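Local coordinates for protein PHO85 cyclin-10 (Saccharomyces cerevisiae, PDB 4KRD) that partners the cyclin-dependent kinase PHO85 as its cyclin subunit, in a holoenzyme that phosphorylates and negatively regulates glycogen synthase GSY2, restraining glycogen accumulation, at residues A85-R90 / K160-S165; I109-L114 / I178-T183; S72-K77 / T170-S175; K44-L49 / L197-L202. One frame throughout, in Å; residues are numbered along the deposited sequence.

How the contacts relate
Contacts 2 and 4 have no exposed residue among those that touch, while contacts 1 and 3 each include an exposed lysine, K160 and K171. Contact 2 lies nearest the centre of the chain, about 9 Å from it, and contact 1 farthest, at about 16 Å. Contact 4 joins two helices mainly by leucine packing, with E45 and T46 also against L199 and no polar bond between the segments. The other three each involve a helix end or a loop and add hydrogen bonds: arginine to carbonyls in contact 1, threonine to threonine in contact 2, asparagine to serine in contact 3. Contacts 2 and 3 share helix 166-180; contacts 2 and 4 touch through I109 and D110 against T46. Contacts 1, 2 and 3 each border helix 130-148.

Contact 1 (A85-R90 / K160-S165); sequences ADFLKR and KVCGIS
R90 sets its CG anti to the backbone N (chi1 169°), and its chain, extended as far as NE, delivers the guanidinium to the last turn of helix 155-162. F87, one turn earlier, has the same kind of first torsion (chi1 -174°), and its ring tip travels the same way. The guanidinium then grips two successive carbonyls with its edge. NE donates to V161 O at 2.8 Å, within the plane of that carbonyl although the oxygen is tilted out of the guanidinium plane; the bond is bent, at 142°. NH2 reaches K160 O at 3.3 Å; the oxygen lies in the guanidinium plane, while the donor stands above the carbonyl plane. NH2 adds a weak bond to V161 O. Beside this polar clasp, F87 CZ rests 3.9 Å from C162 CB, while C162 SG stands oblique to the ring as a sulfur-aromatic neighbour. I138 of helix 130-148 packs on both F87 and C162. The positive charge meets the carbonyl end of a helix, where it would suit the helix dipole. Here the helix stops in a Schellman motif, with G163, at positive phi, as its C-prime residue.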
loop_
_atom_site.group_PDB
_atom_site.type_symbol
_atom_site.label_atom_id
_atom_site.label_comp_id
_atom_site.label_asym_id
_atom_site.label_seq_id
_atom_site.Cartn_x
_atom_site.Cartn_y
_atom_site.Cartn_z
ATOM N N ALA B 85 -24.466 -17.766 7.004
ATOM C CA ALA B 85 -24.069 -18.602 5.874
ATOM C C ALA B 85 -24.757 -18.155 4.588
ATOM O O ALA B 85 -24.124 -18.069 3.540
ATOM C CB ALA B 85 -24.359 -20.063 6.162
ATOM N N ASP B 86 -26.051 -17.853 4.674
ATOM C CA ASP B 86 -26.810 -17.443 3.496
ATOM C C ASP B 86 -26.424 -16.034 3.042
ATOM O O ASP B 86 -26.448 -15.730 1.851
ATOM C CB ASP B 86 -28.319 -17.499 3.764
ATOM C CG ASP B 86 -28.833 -18.920 3.979
ATOM O OD1 ASP B 86 -28.177 -19.877 3.512
ATOM O OD2 ASP B 86 -29.902 -19.076 4.614
ATOM N N PHE B 87 -26.091 -15.173 3.997
ATOM C CA PHE B 87 -25.680 -13.812 3.684
ATOM C C PHE B 87 -24.371 -13.855 2.905
ATOM O O PHE B 87 -24.189 -13.143 1.914
ATOM C CB PHE B 87 -25.513 -13.006 4.966
ATOM C CG PHE B 87 -25.232 -11.550 4.739
ATOM C CD1 PHE B 87 -25.999 -10.816 3.845
ATOM C CD2 PHE B 87 -24.220 -10.906 5.447
ATOM C CE1 PHE B 87 -25.756 -9.462 3.636
ATOM C CE2 PHE B 87 -23.969 -9.554 5.253
ATOM C CZ PHE B 87 -24.740 -8.826 4.336
ATOM N N LEU B 88 -23.466 -14.712 3.358
ATOM C CA LEU B 88 -22.195 -14.904 2.685
ATOM C C LEU B 88 -22.385 -15.473 1.278
ATOM O O LEU B 88 -21.660 -15.103 0.361
ATOM C CB LEU B 88 -21.272 -15.791 3.525
ATOM C CG LEU B 88 -20.537 -15.078 4.662
ATOM C CD1 LEU B 88 -19.916 -16.075 5.635
ATOM C CD2 LEU B 88 -19.476 -14.138 4.073
ATOM N N LYS B 89 -23.359 -16.369 1.112
ATOM C CA LYS B 89 -23.698 -16.893 -0.214
ATOM C C LYS B 89 -24.179 -15.770 -1.113
ATOM O O LYS B 89 -23.770 -15.672 -2.275
ATOM C CB LYS B 89 -24.808 -17.951 -0.130
ATOM C CG LYS B 89 -24.430 -19.237 0.578
ATOM C CD LYS B 89 -25.672 -20.041 0.986
ATOM C CE LYS B 89 -25.298 -21.294 1.782
ATOM N NZ LYS B 89 -26.454 -21.837 2.551
ATOM N N ARG B 90 -25.071 -14.936 -0.583
ATOM C CA ARG B 90 -25.588 -13.808 -1.350
ATOM C C ARG B 90 -24.470 -12.861 -1.804
ATOM O O ARG B 90 -24.452 -12.425 -2.952
ATOM C CB ARG B 90 -26.666 -13.050 -0.566
ATOM C CG ARG B 90 -27.052 -11.715 -1.194
ATOM C CD ARG B 90 -28.236 -11.054 -0.505
ATOM N NE ARG B 90 -28.414 -9.681 -0.974
ATOM C CZ ARG B 90 -29.035 -9.343 -2.102
ATOM N NH1 ARG B 90 -29.555 -10.281 -2.887
ATOM N NH2 ARG B 90 -29.135 -8.065 -2.448
ATOM N N LYS B 160 -26.134 -2.163 -1.814
ATOM C CA LYS B 160 -27.348 -2.874 -2.217
ATOM C C LYS B 160 -27.211 -4.373 -2.023
ATOM O O LYS B 160 -28.163 -5.042 -1.625
ATOM C CB LYS B 160 -27.689 -2.583 -3.678
ATOM C CG LYS B 160 -27.990 -1.126 -3.973
ATOM C CD LYS B 160 -28.218 -0.919 -5.470
ATOM C CE LYS B 160 -28.415 0.551 -5.815
ATOM N NZ LYS B 160 -28.554 0.734 -7.290
ATOM N N VAL B 161 -26.036 -4.909 -2.322
ATOM C CA VAL B 161 -25.796 -6.328 -2.100
ATOM C C VAL B 161 -25.988 -6.691 -0.625
ATOM O O VAL B 161 -26.595 -7.720 -0.306
ATOM C CB VAL B 161 -24.391 -6.745 -2.566
ATOM C CG1 VAL B 161 -24.045 -8.135 -2.040
ATOM C CG2 VAL B 161 -24.308 -6.705 -4.079
ATOM N N CYS B 162 -25.498 -5.828 0.267
ATOM C CA CYS B 162 -25.543 -6.075 1.708
ATOM C C CYS B 162 -26.830 -5.566 2.342
ATOM O O CYS B 162 -27.060 -5.746 3.544
ATOM C CB CYS B 162 -24.344 -5.420 2.400
ATOM S SG CYS B 162 -22.746 -6.098 1.906
ATOM N N GLY B 163 -27.659 -4.918 1.529
ATOM C CA GLY B 163 -28.951 -4.445 1.976
ATOM C C GLY B 163 -28.873 -3.356 3.025
ATOM O O GLY B 163 -29.694 -3.313 3.936
ATOM N N ILE B 164 -27.882 -2.475 2.903
ATOM C CA ILE B 164 -27.753 -1.369 3.838
ATOM C C ILE B 164 -27.625 -0.071 3.072
ATOM O O ILE B 164 -27.479 -0.081 1.856
ATOM C CB ILE B 164 -26.528 -1.533 4.769
ATOM C CG1 ILE B 164 -25.229 -1.500 3.960
ATOM C CG2 ILE B 164 -26.625 -2.815 5.575
ATOM C CD1 ILE B 164 -23.997 -1.606 4.819
ATOM N N SER B 165 -27.677 1.048 3.782
ATOM C CA SER B 165 -27.469 2.346 3.153
ATOM C C SER B 165 -25.983 2.599 2.909
ATOM O O SER B 165 -25.118 2.023 3.575
ATOM C CB SER B 165 -28.033 3.460 4.028
ATOM O OG SER B 165 -27.336 3.520 5.251
#

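Contact 2 (I109-L114 / I178-T183); sequences IDTLFL and ICVCNT
T111 and T183 reach toward each other tip to tip, and their hydroxyls meet at 2.9 Å, T111 OG1 donating to T183 OG1. T111 holds its hydroxyl anti to the backbone N (chi1 -164°), while T183 keeps OG1 in the crowded position between its own N and carbonyl carbon (chi1 80°). That rotation lets T183 OG1 donate in turn to V180 O, 2.9 Å away and in the plane of the carbonyl. V180 O also accepts from T183 N, the bond that closes the type I turn from V180 to T183, so two donors grip one oxygen. Next to the hydroxyls, the rest of the contact is apolar. V180 crosses T111 at about a right angle and sets CG1 3.9 Å from T111 CG2 and 3.8 Å from L112 CB. L112, with CG anti to the backbone N, extends CD1 along to C179 CB at 3.8 Å. N19 supplies a further hydrogen bond to T111 OG1. The joint thus ties the last turn of helix 99-113 to the end of helix 166-180, with M136 of helix 130-148 packed against L112, and backbone bonds from F113 to K125, just beyond strand 122-124.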
loop_
_atom_site.group_PDB
_atom_site.type_symbol
_atom_site.label_atom_id
_atom_site.label_comp_id
_atom_site.label_asym_id
_atom_site.label_seq_id
_atom_site.Cartn_x
_atom_site.Cartn_y
_atom_site.Cartn_z
ATOM N N ILE B 109 -10.901 -10.264 11.287
ATOM C CA ILE B 109 -11.630 -10.592 12.501
ATOM C C ILE B 109 -10.721 -11.276 13.535
ATOM O O ILE B 109 -10.838 -11.009 14.731
ATOM C CB ILE B 109 -12.927 -11.399 12.219
ATOM C CG1 ILE B 109 -12.609 -12.735 11.556
ATOM C CG2 ILE B 109 -13.893 -10.591 11.341
ATOM C CD1 ILE B 109 -13.799 -13.718 11.606
ATOM N N ASP B 110 -9.813 -12.135 13.062
ATOM C CA ASP B 110 -8.745 -12.735 13.883
ATOM C C ASP B 110 -7.991 -11.681 14.667
ATOM O O ASP B 110 -7.776 -11.811 15.858
ATOM C CB ASP B 110 -7.689 -13.430 13.001
ATOM C CG ASP B 110 -8.136 -14.790 12.471
ATOM O OD1 ASP B 110 -8.971 -15.453 13.119
ATOM O OD2 ASP B 110 -7.608 -15.203 11.406
ATOM N N THR B 111 -7.542 -10.633 13.974
ATOM C CA THR B 111 -6.694 -9.658 14.629
ATOM C C THR B 111 -7.488 -8.706 15.524
ATOM O O THR B 111 -6.949 -8.125 16.468
ATOM C CB THR B 111 -5.792 -8.911 13.603
ATOM O OG1 THR B 111 -4.724 -8.247 14.291
ATOM C CG2 THR B 111 -6.610 -7.906 12.815
ATOM N N LEU B 112 -8.776 -8.547 15.239
ATOM C CA LEU B 112 -9.629 -7.763 16.124
ATOM C C LEU B 112 -9.873 -8.499 17.458
ATOM O O LEU B 112 -9.853 -7.891 18.544
ATOM C CB LEU B 112 -10.964 -7.449 15.435
ATOM C CG LEU B 112 -12.031 -6.669 16.218
ATOM C CD1 LEU B 112 -11.467 -5.403 16.880
ATOM C CD2 LEU B 112 -13.257 -6.345 15.339
ATOM N N PHE B 113 -10.101 -9.806 17.385
ATOM C CA PHE B 113 -10.611 -10.523 18.571
ATOM C C PHE B 113 -9.560 -11.332 19.336
ATOM O O PHE B 113 -9.774 -11.691 20.491
ATOM C CB PHE B 113 -11.807 -11.412 18.195
ATOM C CG PHE B 113 -13.042 -10.633 17.839
ATOM C CD1 PHE B 113 -13.804 -10.038 18.827
ATOM C CD2 PHE B 113 -13.425 -10.466 16.516
ATOM C CE1 PHE B 113 -14.929 -9.297 18.504
ATOM C CE2 PHE B 113 -14.556 -9.727 16.197
ATOM C CZ PHE B 113 -15.302 -9.142 17.197
ATOM N N LEU B 114 -8.431 -11.618 18.691
ATOM C CA LEU B 114 -7.413 -12.494 19.268
ATOM C C LEU B 114 -6.033 -11.858 19.346
ATOM O O LEU B 114 -5.610 -11.131 18.435
ATOM C CB LEU B 114 -7.282 -13.775 18.431
ATOM C CG LEU B 114 -8.511 -14.691 18.316
ATOM C CD1 LEU B 114 -8.350 -15.656 17.141
ATOM C CD2 LEU B 114 -8.733 -15.445 19.616
ATOM N N ILE B 178 -10.663 1.665 12.258
ATOM C CA ILE B 178 -10.233 2.219 13.545
ATOM C C ILE B 178 -9.969 1.104 14.567
ATOM O O ILE B 178 -8.975 1.141 15.284
ATOM C CB ILE B 178 -11.253 3.238 14.140
ATOM C CG1 ILE B 178 -11.427 4.461 13.219
ATOM C CG2 ILE B 178 -10.791 3.719 15.508
ATOM C CD1 ILE B 178 -10.163 5.281 13.024
ATOM N N CYS B 179 -10.856 0.110 14.628
ATOM C CA CYS B 179 -10.701 -0.979 15.603
ATOM C C CYS B 179 -9.480 -1.891 15.407
ATOM O O CYS B 179 -8.989 -2.462 16.374
ATOM C CB CYS B 179 -11.995 -1.805 15.720
ATOM S SG CYS B 179 -13.343 -0.891 16.523
ATOM N N VAL B 180 -8.987 -2.033 14.174
ATOM C CA VAL B 180 -7.842 -2.919 13.924
ATOM C C VAL B 180 -6.506 -2.229 13.592
ATOM O O VAL B 180 -5.479 -2.893 13.473
ATOM C CB VAL B 180 -8.121 -3.949 12.795
ATOM C CG1 VAL B 180 -9.161 -4.986 13.236
ATOM C CG2 VAL B 180 -8.539 -3.259 11.515
ATOM N N CYS B 181 -6.513 -0.915 13.422
ATOM C CA CYS B 181 -5.324 -0.251 12.861
ATOM C C CYS B 181 -4.203 -0.127 13.897
ATOM O O CYS B 181 -3.078 0.230 13.558
ATOM C CB CYS B 181 -5.686 1.113 12.257
ATOM S SG CYS B 181 -6.063 2.353 13.488
ATOM N N ASN B 182 -4.508 -0.453 15.157
ATOM C CA ASN B 182 -3.480 -0.568 16.200
ATOM C C ASN B 182 -2.756 -1.919 16.144
ATOM O O ASN B 182 -1.846 -2.178 16.931
ATOM C CB ASN B 182 -4.088 -0.374 17.600
ATOM C CG ASN B 182 -5.097 -1.475 17.962
ATOM O OD1 ASN B 182 -5.826 -1.979 17.095
ATOM N ND2 ASN B 182 -5.148 -1.840 19.246
ATOM N N THR B 183 -3.182 -2.793 15.237
ATOM C CA THR B 183 -2.509 -4.072 15.062
ATOM C C THR B 183 -1.789 -4.115 13.712
ATOM O O THR B 183 -2.022 -3.274 12.846
ATOM C CB THR B 183 -3.487 -5.269 15.179
ATOM O OG1 THR B 183 -4.205 -5.440 13.952
ATOM C CG2 THR B 183 -4.480 -5.047 16.321
#

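Contact 3 (S72-K77 / T170-S175); sequences SNFYMK and TKLEVS
This is a loop-to-helix contact of the cyclin fold: a type I turn, S72 to Y75, at the end of helix 65-72, is laid against the middle of helix 166-180. It works as an example of how one turn can present a polar and an apolar side chain to the same helix surface. N73 and F74, adjacent in the turn, both place CG anti to the carbonyl carbon, and they divide the work between them. The N73 side chain crosses that of K171 at about a right angle, its OD1 3.4 Å from K171 CD. F74 slides past L172 in the opposite direction, CD1 standing 4.0 Å from L172 CD2, and its far end, CZ, comes 4.0 Å from S175 CB. The same L172 methyl, CD2, also packs at 3.6 Å against the carbonyl oxygen of N73, which has R135 of helix 130-148 as its hydrogen-bond partner. Y71 meets the F74 ring edge-to-face. The helix has a second duty: T170 and E173 hydrogen-bond to the backbone of the other protein chain of the assembly, so the helix that receives the turn also takes part in the interface with that chain. S175, whose OG lies beside the backbone N (chi1 -63°), presents this oxygen to the turn and is also hydrogen-bonded to E70. N73 ND2 donates to S175 OG at 2.9 Å, at an N-H...O angle of 155°, with the oxygen close to the plane of the amide.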
loop_
_atom_site.group_PDB
_atom_site.type_symbol
_atom_site.label_atom_id
_atom_site.label_comp_id
_atom_site.label_asym_id
_atom_site.label_seq_id
_atom_site.Cartn_x
_atom_site.Cartn_y
_atom_site.Cartn_z
ATOM N N SER B 72 -19.372 -0.101 18.810
ATOM C CA SER B 72 -20.828 -0.133 19.003
ATOM C C SER B 72 -21.620 -0.004 17.694
ATOM O O SER B 72 -22.790 -0.373 17.631
ATOM C CB SER B 72 -21.266 0.953 19.984
ATOM O OG SER B 72 -21.013 2.245 19.460
ATOM N N ASN B 73 -20.986 0.516 16.648
ATOM C CA ASN B 73 -21.631 0.583 15.333
ATOM C C ASN B 73 -21.998 -0.800 14.768
ATOM O O ASN B 73 -22.840 -0.915 13.877
ATOM C CB ASN B 73 -20.755 1.358 14.325
ATOM C CG ASN B 73 -20.791 2.864 14.549
ATOM O OD1 ASN B 73 -21.836 3.431 14.881
ATOM N ND2 ASN B 73 -19.646 3.521 14.376
ATOM N N PHE B 74 -21.355 -1.851 15.266
ATOM C CA PHE B 74 -21.619 -3.195 14.748
ATOM C C PHE B 74 -22.909 -3.816 15.288
ATOM O O PHE B 74 -23.449 -4.735 14.679
ATOM C CB PHE B 74 -20.452 -4.145 15.020
ATOM C CG PHE B 74 -19.183 -3.752 14.310
ATOM C CD1 PHE B 74 -19.130 -3.743 12.928
ATOM C CD2 PHE B 74 -18.057 -3.384 15.029
ATOM C CE1 PHE B 74 -17.969 -3.353 12.262
ATOM C CE2 PHE B 74 -16.887 -2.993 14.379
ATOM C CZ PHE B 74 -16.842 -2.985 12.993
ATOM N N TYR B 75 -23.385 -3.320 16.425
ATOM C CA TYR B 75 -24.587 -3.889 17.062
ATOM C C TYR B 75 -25.841 -3.647 16.226
ATOM O O TYR B 75 -26.224 -2.507 15.975
ATOM C CB TYR B 75 -24.774 -3.329 18.467
ATOM C CG TYR B 75 -25.758 -4.122 19.320
ATOM C CD1 TYR B 75 -25.319 -5.146 20.145
ATOM C CD2 TYR B 75 -27.120 -3.843 19.290
ATOM C CE1 TYR B 75 -26.212 -5.877 20.931
ATOM C CE2 TYR B 75 -28.022 -4.567 20.069
ATOM C CZ TYR B 75 -27.558 -5.581 20.883
ATOM O OH TYR B 75 -28.438 -6.296 21.655
ATOM N N MET B 76 -26.466 -4.730 15.782
ATOM C CA MET B 76 -27.683 -4.656 14.983
ATOM C C MET B 76 -28.882 -5.088 15.826
ATOM O O MET B 76 -28.965 -6.243 16.242
ATOM C CB MET B 76 -27.551 -5.575 13.775
ATOM C CG MET B 76 -28.668 -5.465 12.777
ATOM S SD MET B 76 -28.377 -6.623 11.440
ATOM C CE MET B 76 -29.827 -6.365 10.412
ATOM N N LYS B 77 -29.798 -4.157 16.075
ATOM C CA LYS B 77 -30.965 -4.414 16.921
ATOM C C LYS B 77 -31.794 -5.607 16.460
ATOM O O LYS B 77 -32.054 -6.531 17.232
ATOM C CB LYS B 77 -31.852 -3.168 16.996
ATOM C CG LYS B 77 -31.383 -2.122 17.994
ATOM C CD LYS B 77 -31.508 -2.638 19.416
ATOM C CE LYS B 77 -31.064 -1.597 20.432
ATOM N NZ LYS B 77 -31.114 -2.125 21.831
ATOM N N THR B 170 -20.194 3.144 4.856
ATOM C CA THR B 170 -19.056 3.984 5.169
ATOM C C THR B 170 -18.744 3.940 6.659
ATOM O O THR B 170 -17.580 3.836 7.050
ATOM C CB THR B 170 -19.296 5.429 4.714
ATOM O OG1 THR B 170 -19.545 5.423 3.305
ATOM C CG2 THR B 170 -18.080 6.320 5.030
ATOM N N LYS B 171 -19.765 4.024 7.479
ATOM C CA LYS B 171 -19.596 4.001 8.900
ATOM C C LYS B 171 -18.976 2.688 9.381
ATOM O O LYS B 171 -18.175 2.671 10.272
ATOM C CB LYS B 171 -20.932 4.249 9.567
ATOM C CG LYS B 171 -20.865 4.328 11.037
ATOM C CD LYS B 171 -22.212 4.474 11.666
ATOM C CE LYS B 171 -22.689 5.889 11.588
ATOM N NZ LYS B 171 -24.189 6.031 11.517
ATOM N N LEU B 172 -19.376 1.594 8.768
ATOM C CA LEU B 172 -18.849 0.280 9.109
ATOM C C LEU B 172 -17.401 0.064 8.645
ATOM O O LEU B 172 -16.599 -0.488 9.396
ATOM C CB LEU B 172 -19.761 -0.818 8.567
ATOM C CG LEU B 172 -21.153 -0.874 9.221
ATOM C CD1 LEU B 172 -21.958 -1.997 8.613
ATOM C CD2 LEU B 172 -21.048 -1.011 10.757
ATOM N N GLU B 173 -17.069 0.484 7.424
ATOM C CA GLU B 173 -15.669 0.440 6.965
ATOM C C GLU B 173 -14.740 1.118 7.959
ATOM O O GLU B 173 -13.703 0.577 8.320
ATOM C CB GLU B 173 -15.479 1.171 5.633
ATOM C CG GLU B 173 -16.173 0.578 4.445
ATOM C CD GLU B 173 -15.968 1.435 3.191
ATOM O OE1 GLU B 173 -15.994 2.676 3.296
ATOM O OE2 GLU B 173 -15.796 0.860 2.106
ATOM N N VAL B 174 -15.101 2.331 8.364
ATOM C CA VAL B 174 -14.239 3.127 9.218
ATOM C C VAL B 174 -14.187 2.566 10.635
ATOM O O VAL B 174 -13.151 2.604 11.274
ATOM C CB VAL B 174 -14.688 4.599 9.258
ATOM C CG1 VAL B 174 -13.873 5.377 10.278
ATOM C CG2 VAL B 174 -14.563 5.229 7.882
ATOM N N SER B 175 -15.312 2.057 11.125
ATOM C CA SER B 175 -15.341 1.471 12.457
ATOM C C SER B 175 -14.378 0.286 12.560
ATOM O O SER B 175 -13.642 0.168 13.534
ATOM C CB SER B 175 -16.763 1.025 12.828
ATOM O OG SER B 175 -17.640 2.139 12.884
#

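Contact 4 (K44-L49 / L197-L202); sequences KETIEL and LLLNEL
L199 swings CG anti to its backbone N (chi1 168°), and this torsion, together with a chi2 of 62°, sends its two methyls across to helix 36-54, where they meet three residues. CD1 does most of the touching: it lies 3.8 Å from L49 CD1 and 3.9 Å from T46 OG1, and E45 CG and E45 CD are each 4.0 Å from this L199 CD1. The other methyl, L199 CD2, meets E45 OE1 at 3.9 Å. E45 is drawn out to full length, with CG anti to the backbone N, so that its chain crosses L199 at about a right angle; its carboxylate then forms a salt bridge with R203, further along helix 189-203. T46 turns OG1 beside its own backbone N, where it bonds to the carbonyl of N42 one turn back, so the hydroxyl that packs on the leucine is already satisfied within its helix. In the cyclin fold of this chain the last helix, 189-203, thereby packs beside the long helix 36-54, their local axes 10.1 Å apart and inclined by 40°, running in broadly the same sense. L49 and L202 take a different leucine shape from L199, with CG anti to the carbonyl carbon, and slide past each other in opposite directions. L49 CD1 reaches L202 CB at 3.9 Å. L122 of strand 122-124 and L53 pack on L202, and T106 and I109 of helix 99-113 adjoin T46.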
loop_
_atom_site.group_PDB
_atom_site.type_symbol
_atom_site.label_atom_id
_atom_site.label_comp_id
_atom_site.label_asym_id
_atom_site.label_seq_id
_atom_site.Cartn_x
_atom_site.Cartn_y
_atom_site.Cartn_z
ATOM N N LYS B 44 -16.876 -18.306 8.216
ATOM C CA LYS B 44 -18.031 -18.605 9.065
ATOM C C LYS B 44 -17.648 -19.342 10.346
ATOM O O LYS B 44 -18.113 -19.000 11.433
ATOM C CB LYS B 44 -19.066 -19.410 8.276
ATOM N N GLU B 45 -16.785 -20.343 10.229
ATOM C CA GLU B 45 -16.436 -21.157 11.396
ATOM C C GLU B 45 -15.612 -20.370 12.420
ATOM O O GLU B 45 -15.741 -20.575 13.629
ATOM C CB GLU B 45 -15.714 -22.436 10.965
ATOM C CG GLU B 45 -15.630 -23.487 12.059
ATOM C CD GLU B 45 -14.837 -24.707 11.628
ATOM O OE1 GLU B 45 -14.447 -24.771 10.446
ATOM O OE2 GLU B 45 -14.599 -25.600 12.471
ATOM N N THR B 46 -14.777 -19.450 11.937
ATOM C CA THR B 46 -14.020 -18.567 12.825
ATOM C C THR B 46 -14.982 -17.724 13.645
ATOM O O THR B 46 -14.816 -17.565 14.857
ATOM C CB THR B 46 -13.063 -17.643 12.031
ATOM O OG1 THR B 46 -12.120 -18.433 11.296
ATOM C CG2 THR B 46 -12.303 -16.706 12.966
ATOM N N ILE B 47 -15.997 -17.185 12.979
ATOM C CA ILE B 47 -17.026 -16.427 13.678
ATOM C C ILE B 47 -17.737 -17.287 14.737
ATOM O O ILE B 47 -17.912 -16.871 15.882
ATOM C CB ILE B 47 -18.061 -15.846 12.711
ATOM C CG1 ILE B 47 -17.409 -14.750 11.859
ATOM C CG2 ILE B 47 -19.228 -15.276 13.513
ATOM C CD1 ILE B 47 -18.138 -14.449 10.550
ATOM N N GLU B 48 -18.132 -18.494 14.355
ATOM C CA GLU B 48 -18.803 -19.377 15.308
ATOM C C GLU B 48 -17.949 -19.668 16.531
ATOM O O GLU B 48 -18.461 -19.683 17.643
ATOM C CB GLU B 48 -19.267 -20.665 14.628
ATOM C CG GLU B 48 -20.401 -20.411 13.650
ATOM C CD GLU B 48 -20.741 -21.621 12.797
ATOM O OE1 GLU B 48 -20.214 -22.728 13.084
ATOM O OE2 GLU B 48 -21.536 -21.455 11.838
ATOM N N LEU B 49 -16.646 -19.877 16.341
ATOM C CA LEU B 49 -15.765 -20.166 17.479
ATOM C C LEU B 49 -15.508 -18.948 18.359
ATOM O O LEU B 49 -15.458 -19.053 19.584
ATOM C CB LEU B 49 -14.461 -20.817 17.024
ATOM C CG LEU B 49 -14.660 -22.202 16.411
ATOM C CD1 LEU B 49 -13.382 -22.737 15.807
ATOM C CD2 LEU B 49 -15.219 -23.180 17.459
ATOM N N LEU B 197 -4.621 -21.385 9.916
ATOM C CA LEU B 197 -3.902 -21.950 11.051
ATOM C C LEU B 197 -4.515 -21.553 12.406
ATOM O O LEU B 197 -4.558 -22.366 13.338
ATOM C CB LEU B 197 -2.408 -21.602 10.984
ATOM C CG LEU B 197 -1.710 -21.988 9.669
ATOM C CD1 LEU B 197 -0.242 -21.576 9.669
ATOM C CD2 LEU B 197 -1.847 -23.481 9.371
ATOM N N LEU B 198 -5.002 -20.318 12.522
ATOM C CA LEU B 198 -5.651 -19.889 13.771
ATOM C C LEU B 198 -6.989 -20.595 13.995
ATOM O O LEU B 198 -7.376 -20.873 15.129
ATOM C CB LEU B 198 -5.852 -18.366 13.804
ATOM C CG LEU B 198 -4.574 -17.522 13.829
ATOM C CD1 LEU B 198 -4.863 -16.066 13.471
ATOM C CD2 LEU B 198 -3.876 -17.624 15.184
ATOM N N LEU B 199 -7.703 -20.853 12.906
ATOM C CA LEU B 199 -8.966 -21.572 12.970
ATOM C C LEU B 199 -8.734 -22.998 13.463
ATOM O O LEU B 199 -9.499 -23.515 14.277
ATOM C CB LEU B 199 -9.607 -21.608 11.586
ATOM C CG LEU B 199 -10.784 -22.561 11.425
ATOM C CD1 LEU B 199 -11.916 -22.141 12.349
ATOM C CD2 LEU B 199 -11.245 -22.605 9.978
ATOM N N ASN B 200 -7.677 -23.631 12.962
ATOM C CA ASN B 200 -7.306 -24.969 13.422
ATOM C C ASN B 200 -6.976 -24.974 14.908
ATOM O O ASN B 200 -7.427 -25.852 15.650
ATOM C CB ASN B 200 -6.148 -25.548 12.591
ATOM C CG ASN B 200 -6.573 -25.912 11.175
ATOM O OD1 ASN B 200 -7.758 -25.903 10.848
ATOM N ND2 ASN B 200 -5.609 -26.241 10.333
ATOM N N GLU B 201 -6.206 -23.983 15.349
ATOM C CA GLU B 201 -5.862 -23.865 16.763
ATOM C C GLU B 201 -7.098 -23.655 17.649
ATOM O O GLU B 201 -7.235 -24.292 18.690
ATOM C CB GLU B 201 -4.825 -22.754 16.981
ATOM C CG GLU B 201 -4.231 -22.708 18.390
ATOM C CD GLU B 201 -3.092 -21.709 18.512
ATOM O OE1 GLU B 201 -2.758 -21.063 17.495
ATOM O OE2 GLU B 201 -2.535 -21.566 19.619
ATOM N N LEU B 202 -8.005 -22.776 17.235
ATOM C CA LEU B 202 -9.230 -22.546 18.001
ATOM C C LEU B 202 -10.071 -23.813 18.041
ATOM O O LEU B 202 -10.578 -24.227 19.089
ATOM C CB LEU B 202 -10.058 -21.448 17.352
ATOM C CG LEU B 202 -9.597 -20.014 17.567
ATOM C CD1 LEU B 202 -10.350 -19.089 16.621
ATOM C CD2 LEU B 202 -9.823 -19.635 19.012
#